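Thiosulfate sulfurtransferase YnjE (Escherichia coli, PDB 2WLR) catalyses the transfer of sulfur from thiosulfate to cyanide, giving thiocyanate and sulfite, by way of a cysteine persulfide intermediate. Local coordinates at residues A[127-130]-A[131-134]; A[239-243]-A[244-248]. All coordinates share one frame; numbering follows the deposited sequence.

Overall arrangement
Both contacts are local, each formed within one continuous run of chain, and they follow one another in series without crossing. Contact 1 (127-134) comes first, where strand 125-126, at one edge of a five-stranded parallel sheet, gives way to helix 128-135. The chain then lays down the remaining strands of that sheet, ending with 231-234, the neighbour of 125-126. Contact 2 (239-248) follows on helix 238-243 and the turn that leaves it. Their centres lie about 10 Å apart, and the two touch directly: Pro128 CB is 3.6 Å from Leu246 CD1, and His132 CB is 3.8 Å from Trp241 CH2. Helix 128-135 and the end of helix 238-243 with its turn thus pack together.

Contact 1: residues A[127-130]-A[131-134]; sequences YPQW and LHDL
The backbone O of Gln129 accepts the shortest bond here, from Asp133 N at 2.8 Å, and the two side chains add a second link one turn apart on the helix. Gln129 NE2 donates to Asp133 OD1 at 3.0 Å, with an N-H...O angle of 159°. The oxygen lies in the amide plane of Gln129, whereas the nitrogen meets the carboxylate from above its plane. The bend of the glutamine chain at chi2 (65°) turns the amide toward Asp133, and the same NE2 lies 3.6 Å from His132 CD2, at the imidazole edge, with amide and ring planes nearly perpendicular. Main-chain bonds from His132 N to Pro128 O and from Leu134 N to Trp130 O, both 2.9 Å, continue the i to i+4 pattern. At the start, Tyr127 holds the N-cap position, and its O receives Leu131 N at a longer 3.3 Å. The apolar side is carried by Trp130, whose CH2 lies 4.0 Å from Leu134 CD2, the two side chains running alongside each other. Trp130 CB lies over one face of the Tyr127 ring, displaced toward its rim. Trp130 NE1 is satisfied by Thr141 O. Around these first two turns of helix 128-135, Leu131 and Leu134 pack on strand 148-154, Trp130 reaches Arg232 on strand 231-234, and Pro128 and His132 touch helix 238-243.

Contact 2: residues A[239-243]-A[244-248]; sequences QTWSD and AGLPV
A Schellman motif ends helix 238-243, and Trp241, its CG trans to the backbone N (chi1 -171°), reaches beyond it to the chain that follows. Gly245 has positive phi (68°), and its N donates to Ser242 O at 3.1 Å; Ala244 N makes weak bonds to the carbonyls of Thr240 and Trp241. After this reversal, Leu246 comes back across the indole. Its CD1 stands 3.8 Å from the centroid of the six-membered ring, only 9° off the normal, a CH-pi contact over the face, while its CB sits 3.5 Å from Trp241 CE2 on that same face. The ring edge is used as well: Trp241 NE1 donates to Pro247 O at 2.8 Å, with the oxygen in the indole plane, and Val248 CG1 lies near that plane, 3.9 Å from NE1. One bond at the edge and a methyl over the face probably restrict rotation of the indole. A water lies between the two limbs of the turn, 2.9 Å from Trp241 O and 2.7 Å from Leu246 O. Outside the turn, Val248 touches Ser164, while Trp241 meets Trp238, the loop residues Ile166 and Pro167, and Gln135 of helix 128-135.

Contact 1: residues A[127-130]-A[131-134]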
ATOM      1  N   TYR A 127       7.687  -5.872  -6.548  1.00  8.12           N
ATOM      2  CA  TYR A 127       7.797  -7.114  -5.812  1.00  8.71           C
ATOM      3  C   TYR A 127       9.233  -7.657  -5.947  1.00  9.43           C
ATOM      4  O   TYR A 127       9.993  -7.192  -6.820  1.00  9.86           O
ATOM      5  CB  TYR A 127       6.729  -8.094  -6.301  1.00  9.11           C
ATOM      6  CG  TYR A 127       6.876  -8.574  -7.722  1.00  9.39           C
ATOM      7  CD1 TYR A 127       6.463  -7.807  -8.799  1.00  9.36           C
ATOM      8  CD2 TYR A 127       7.420  -9.826  -7.985  1.00 10.58           C
ATOM      9  CE1 TYR A 127       6.578  -8.276 -10.080  1.00  9.55           C
ATOM     10  CE2 TYR A 127       7.554 -10.294  -9.295  1.00 10.23           C
ATOM     11  CZ  TYR A 127       7.134  -9.515 -10.324  1.00 10.63           C
ATOM     12  OH  TYR A 127       7.277 -10.031 -11.597  1.00 13.47           O
ATOM     13  N   PRO A 128       9.624  -8.622  -5.095  1.00 10.09           N
ATOM     14  CA  PRO A 128      11.060  -8.954  -5.010  1.00 10.09           C
ATOM     15  C   PRO A 128      11.723  -9.428  -6.293  1.00 11.24           C
ATOM     16  O   PRO A 128      12.789  -8.914  -6.666  1.00 10.97           O
ATOM     17  CB  PRO A 128      11.107 -10.016  -3.901  1.00 10.64           C
ATOM     18  CG  PRO A 128       9.981  -9.633  -3.014  1.00 10.59           C
ATOM     19  CD  PRO A 128       8.886  -9.208  -3.979  1.00 11.48           C
ATOM     20  N   GLN A 129      11.142 -10.395  -6.977  1.00 12.01           N
ATOM     21  CA  GLN A 129      11.766 -10.876  -8.202  1.00 12.15           C
ATOM     22  C   GLN A 129      12.009  -9.765  -9.210  1.00 12.53           C
ATOM     23  O   GLN A 129      13.033  -9.738  -9.903  1.00 11.97           O
ATOM     24  CB  GLN A 129      10.968 -12.012  -8.834  1.00 13.57           C
ATOM     25  CG  GLN A 129      11.784 -12.745  -9.902  1.00 14.63           C
ATOM     26  CD  GLN A 129      13.004 -13.464  -9.330  1.00 17.29           C
ATOM     27  OE1 GLN A 129      12.902 -14.160  -8.309  1.00 21.08           O
ATOM     28  NE2 GLN A 129      14.161 -13.263  -9.950  1.00 18.48           N
ATOM     29  N   TRP A 130      11.089  -8.818  -9.292  1.00 11.38           N
ATOM     30  CA  TRP A 130      11.206  -7.723 -10.254  1.00 11.45           C
ATOM     31  C   TRP A 130      12.455  -6.931  -9.933  1.00 12.24           C
ATOM     32  O   TRP A 130      13.254  -6.613 -10.804  1.00 12.06           O
ATOM     33  CB  TRP A 130       9.973  -6.809 -10.189  1.00 11.99           C
ATOM     34  CG  TRP A 130      10.018  -5.610 -11.098  1.00  9.97           C
ATOM     35  CD1 TRP A 130       9.588  -5.559 -12.399  1.00 12.02           C
ATOM     36  CD2 TRP A 130      10.508  -4.294 -10.791  1.00 11.13           C
ATOM     37  NE1 TRP A 130       9.770  -4.309 -12.910  1.00 12.54           N
ATOM     38  CE2 TRP A 130      10.338  -3.505 -11.951  1.00  9.59           C
ATOM     39  CE3 TRP A 130      11.093  -3.704  -9.661  1.00 11.09           C
ATOM     40  CZ2 TRP A 130      10.732  -2.173 -12.001  1.00 12.81           C
ATOM     41  CZ3 TRP A 130      11.463  -2.384  -9.719  1.00 11.76           C
ATOM     42  CH2 TRP A 130      11.278  -1.631 -10.886  1.00 10.95           C
ATOM     43  N   LEU A 131      12.626  -6.611  -8.656  1.00 11.93           N
ATOM     44  CA  LEU A 131      13.741  -5.793  -8.237  1.00 13.23           C
ATOM     45  C   LEU A 131      15.038  -6.555  -8.419  1.00 13.43           C
ATOM     46  O   LEU A 131      16.037  -5.985  -8.814  1.00 14.42           O
ATOM     47  CB  LEU A 131      13.542  -5.402  -6.785  1.00 14.17           C
ATOM     48  CG  LEU A 131      14.534  -4.434  -6.178  1.00 17.86           C
ATOM     49  CD1 LEU A 131      14.678  -3.196  -7.056  1.00 20.24           C
ATOM     50  CD2 LEU A 131      14.039  -4.091  -4.776  1.00 18.81           C
ATOM     51  N   HIS A 132      15.034  -7.841  -8.108  1.00 12.93           N
ATOM     52  CA  HIS A 132      16.232  -8.635  -8.328  1.00 13.88           C
ATOM     53  C   HIS A 132      16.589  -8.634  -9.822  1.00 14.53           C
ATOM     54  O   HIS A 132      17.745  -8.377 -10.189  1.00 14.49           O
ATOM     55  CB  HIS A 132      16.042 -10.033  -7.779  1.00 13.81           C
ATOM     56  CG  HIS A 132      17.217 -10.915  -8.003  1.00 17.17           C
ATOM     57  ND1 HIS A 132      18.441 -10.696  -7.412  1.00 19.75           N
ATOM     58  CD2 HIS A 132      17.355 -12.014  -8.775  1.00 18.78           C
ATOM     59  CE1 HIS A 132      19.285 -11.633  -7.805  1.00 19.41           C
ATOM     60  NE2 HIS A 132      18.658 -12.437  -8.644  1.00 20.12           N
ATOM     61  N   ASP A 133      15.621  -8.908 -10.675  1.00 13.98           N
ATOM     62  CA  ASP A 133      15.875  -8.905 -12.125  1.00 14.53           C
ATOM     63  C   ASP A 133      16.402  -7.552 -12.593  1.00 14.87           C
ATOM     64  O   ASP A 133      17.351  -7.508 -13.395  1.00 14.87           O
ATOM     65  CB  ASP A 133      14.616  -9.276 -12.932  1.00 15.19           C
ATOM     66  CG  ASP A 133      14.187 -10.724 -12.752  1.00 18.17           C
ATOM     67  OD1 ASP A 133      14.989 -11.551 -12.299  1.00 21.02           O
ATOM     68  OD2 ASP A 133      13.010 -11.024 -13.053  1.00 23.35           O
ATOM     69  N   LEU A 134      15.821  -6.452 -12.121  1.00 14.57           N
ATOM     70  CA  LEU A 134      16.314  -5.114 -12.454  1.00 14.99           C
ATOM     71  C   LEU A 134      17.783  -4.984 -12.083  1.00 15.83           C
ATOM     72  O   LEU A 134      18.602  -4.572 -12.894  1.00 16.36           O
ATOM     73  CB  LEU A 134      15.510  -4.050 -11.723  1.00 14.84           C
ATOM     74  CG  LEU A 134      15.928  -2.595 -11.946  1.00 15.75           C
ATOM     75  CD1 LEU A 134      15.587  -2.167 -13.334  1.00 17.35           C
ATOM     76  CD2 LEU A 134      15.299  -1.685 -10.894  1.00 16.43           C
TER

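Contact 2: residues A[239-243]-A[244-248]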
ATOM      1  N   GLN A 239      10.311  -7.973   4.419  1.00 11.33           N
ATOM      2  CA  GLN A 239       9.999  -9.369   4.725  1.00 12.38           C
ATOM      3  C   GLN A 239       9.736 -10.162   3.451  1.00 11.44           C
ATOM      4  O   GLN A 239      10.023 -11.359   3.394  1.00 13.36           O
ATOM      5  CB  GLN A 239       8.828  -9.478   5.687  1.00 12.77           C
ATOM      6  CG  GLN A 239       8.715 -10.869   6.344  1.00 16.95           C
ATOM      7  CD  GLN A 239       9.993 -11.296   7.029  1.00 20.53           C
ATOM      8  OE1 GLN A 239      10.639 -10.505   7.724  1.00 23.11           O
ATOM      9  NE2 GLN A 239      10.372 -12.558   6.840  1.00 23.58           N
ATOM     10  N   THR A 240       9.170  -9.529   2.430  1.00 10.87           N
ATOM     11  CA  THR A 240       8.928 -10.233   1.171  1.00  9.97           C
ATOM     12  C   THR A 240      10.243 -10.630   0.465  1.00 10.39           C
ATOM     13  O   THR A 240      10.302 -11.673  -0.188  1.00 10.59           O
ATOM     14  CB  THR A 240       8.027  -9.440   0.176  1.00 10.24           C
ATOM     15  OG1 THR A 240       8.689  -8.266  -0.326  1.00 11.14           O
ATOM     16  CG2 THR A 240       6.642  -9.106   0.791  1.00 10.61           C
ATOM     17  N   TRP A 241      11.254  -9.782   0.533  1.00 10.00           N
ATOM     18  CA  TRP A 241      12.587 -10.118   0.028  1.00 10.11           C
ATOM     19  C   TRP A 241      13.197 -11.276   0.796  1.00 12.52           C
ATOM     20  O   TRP A 241      13.720 -12.218   0.196  1.00 13.62           O
ATOM     21  CB  TRP A 241      13.509  -8.901   0.100  1.00 10.35           C
ATOM     22  CG  TRP A 241      14.831  -9.132  -0.597  1.00  9.41           C
ATOM     23  CD1 TRP A 241      15.961  -9.652  -0.065  1.00 11.40           C
ATOM     24  CD2 TRP A 241      15.138  -8.800  -1.948  1.00  8.93           C
ATOM     25  NE1 TRP A 241      16.942  -9.694  -0.989  1.00 10.91           N
ATOM     26  CE2 TRP A 241      16.486  -9.151  -2.167  1.00  9.79           C
ATOM     27  CE3 TRP A 241      14.421  -8.222  -3.000  1.00  9.55           C
ATOM     28  CZ2 TRP A 241      17.099  -8.993  -3.393  1.00 10.79           C
ATOM     29  CZ3 TRP A 241      15.026  -8.058  -4.190  1.00  9.55           C
ATOM     30  CH2 TRP A 241      16.371  -8.422  -4.392  1.00  8.88           C
ATOM     31  N   SER A 242      13.109 -11.196   2.112  1.00 14.01           N
ATOM     32  CA  SER A 242      13.640 -12.231   3.007  1.00 15.68           C
ATOM     33  C   SER A 242      12.974 -13.577   2.709  1.00 16.57           C
ATOM     34  O   SER A 242      13.656 -14.605   2.504  1.00 17.60           O
ATOM     35  CB  SER A 242      13.416 -11.820   4.463  1.00 16.01           C
ATOM     36  OG  SER A 242      13.993 -12.762   5.371  1.00 20.98           O
ATOM     37  N   ASP A 243      11.646 -13.565   2.643  1.00 17.29           N
ATOM     38  CA  ASP A 243      10.883 -14.778   2.373  1.00 18.12           C
ATOM     39  C   ASP A 243      11.104 -15.344   0.962  1.00 17.66           C
ATOM     40  O   ASP A 243      10.935 -16.547   0.747  1.00 19.07           O
ATOM     41  CB  ASP A 243       9.404 -14.533   2.647  1.00 18.87           C
ATOM     42  CG  ASP A 243       9.104 -14.358   4.148  1.00 21.99           C
ATOM     43  OD1 ASP A 243      10.036 -14.420   4.966  1.00 28.55           O
ATOM     44  OD2 ASP A 243       7.931 -14.162   4.507  1.00 28.37           O
ATOM     45  N   ALA A 244      11.500 -14.508   0.006  1.00 16.98           N
ATOM     46  CA  ALA A 244      11.816 -14.972  -1.352  1.00 16.89           C
ATOM     47  C   ALA A 244      13.156 -15.686  -1.450  1.00 17.10           C
ATOM     48  O   ALA A 244      13.441 -16.290  -2.477  1.00 16.40           O
ATOM     49  CB  ALA A 244      11.753 -13.799  -2.357  1.00 16.72           C
ATOM     50  N   GLY A 245      13.952 -15.628  -0.391  1.00 16.89           N
ATOM     51  CA  GLY A 245      15.273 -16.269  -0.383  1.00 16.72           C
ATOM     52  C   GLY A 245      16.280 -15.615  -1.314  1.00 16.69           C
ATOM     53  O   GLY A 245      17.283 -16.216  -1.675  1.00 18.28           O
ATOM     54  N   LEU A 246      16.070 -14.351  -1.661  1.00 15.38           N
ATOM     55  CA  LEU A 246      16.948 -13.670  -2.605  1.00 15.85           C
ATOM     56  C   LEU A 246      18.262 -13.217  -1.944  1.00 15.00           C
ATOM     57  O   LEU A 246      18.341 -13.126  -0.719  1.00 15.74           O
ATOM     58  CB  LEU A 246      16.205 -12.501  -3.256  1.00 15.96           C
ATOM     59  CG  LEU A 246      15.110 -12.976  -4.222  1.00 15.92           C
ATOM     60  CD1 LEU A 246      14.167 -11.824  -4.526  1.00 14.52           C
ATOM     61  CD2 LEU A 246      15.654 -13.526  -5.526  1.00 18.57           C
ATOM     62  N   PRO A 247      19.292 -12.930  -2.758  1.00 15.38           N
ATOM     63  CA  PRO A 247      20.567 -12.544  -2.165  1.00 15.28           C
ATOM     64  C   PRO A 247      20.480 -11.282  -1.320  1.00 15.22           C
ATOM     65  O   PRO A 247      19.583 -10.435  -1.508  1.00 14.71           O
ATOM     66  CB  PRO A 247      21.475 -12.296  -3.377  1.00 15.73           C
ATOM     67  CG  PRO A 247      20.820 -12.960  -4.520  1.00 16.42           C
ATOM     68  CD  PRO A 247      19.358 -12.928  -4.233  1.00 15.79           C
ATOM     69  N   VAL A 248      21.410 -11.152  -0.387  1.00 15.01           N
ATOM     70  CA  VAL A 248      21.460 -10.000   0.484  1.00 14.76           C
ATOM     71  C   VAL A 248      22.871  -9.477   0.601  1.00 14.75           C
ATOM     72  O   VAL A 248      23.834 -10.181   0.282  1.00 16.36           O
ATOM     73  CB  VAL A 248      20.910 -10.326   1.888  1.00 13.51           C
ATOM     74  CG1 VAL A 248      19.447 -10.796   1.795  1.00 15.85           C
ATOM     75  CG2 VAL A 248      21.781 -11.368   2.616  1.00 17.48           C
TER
HETATM   76  O   HOH W   1      16.392 -12.938   1.201  1.00 20.19           O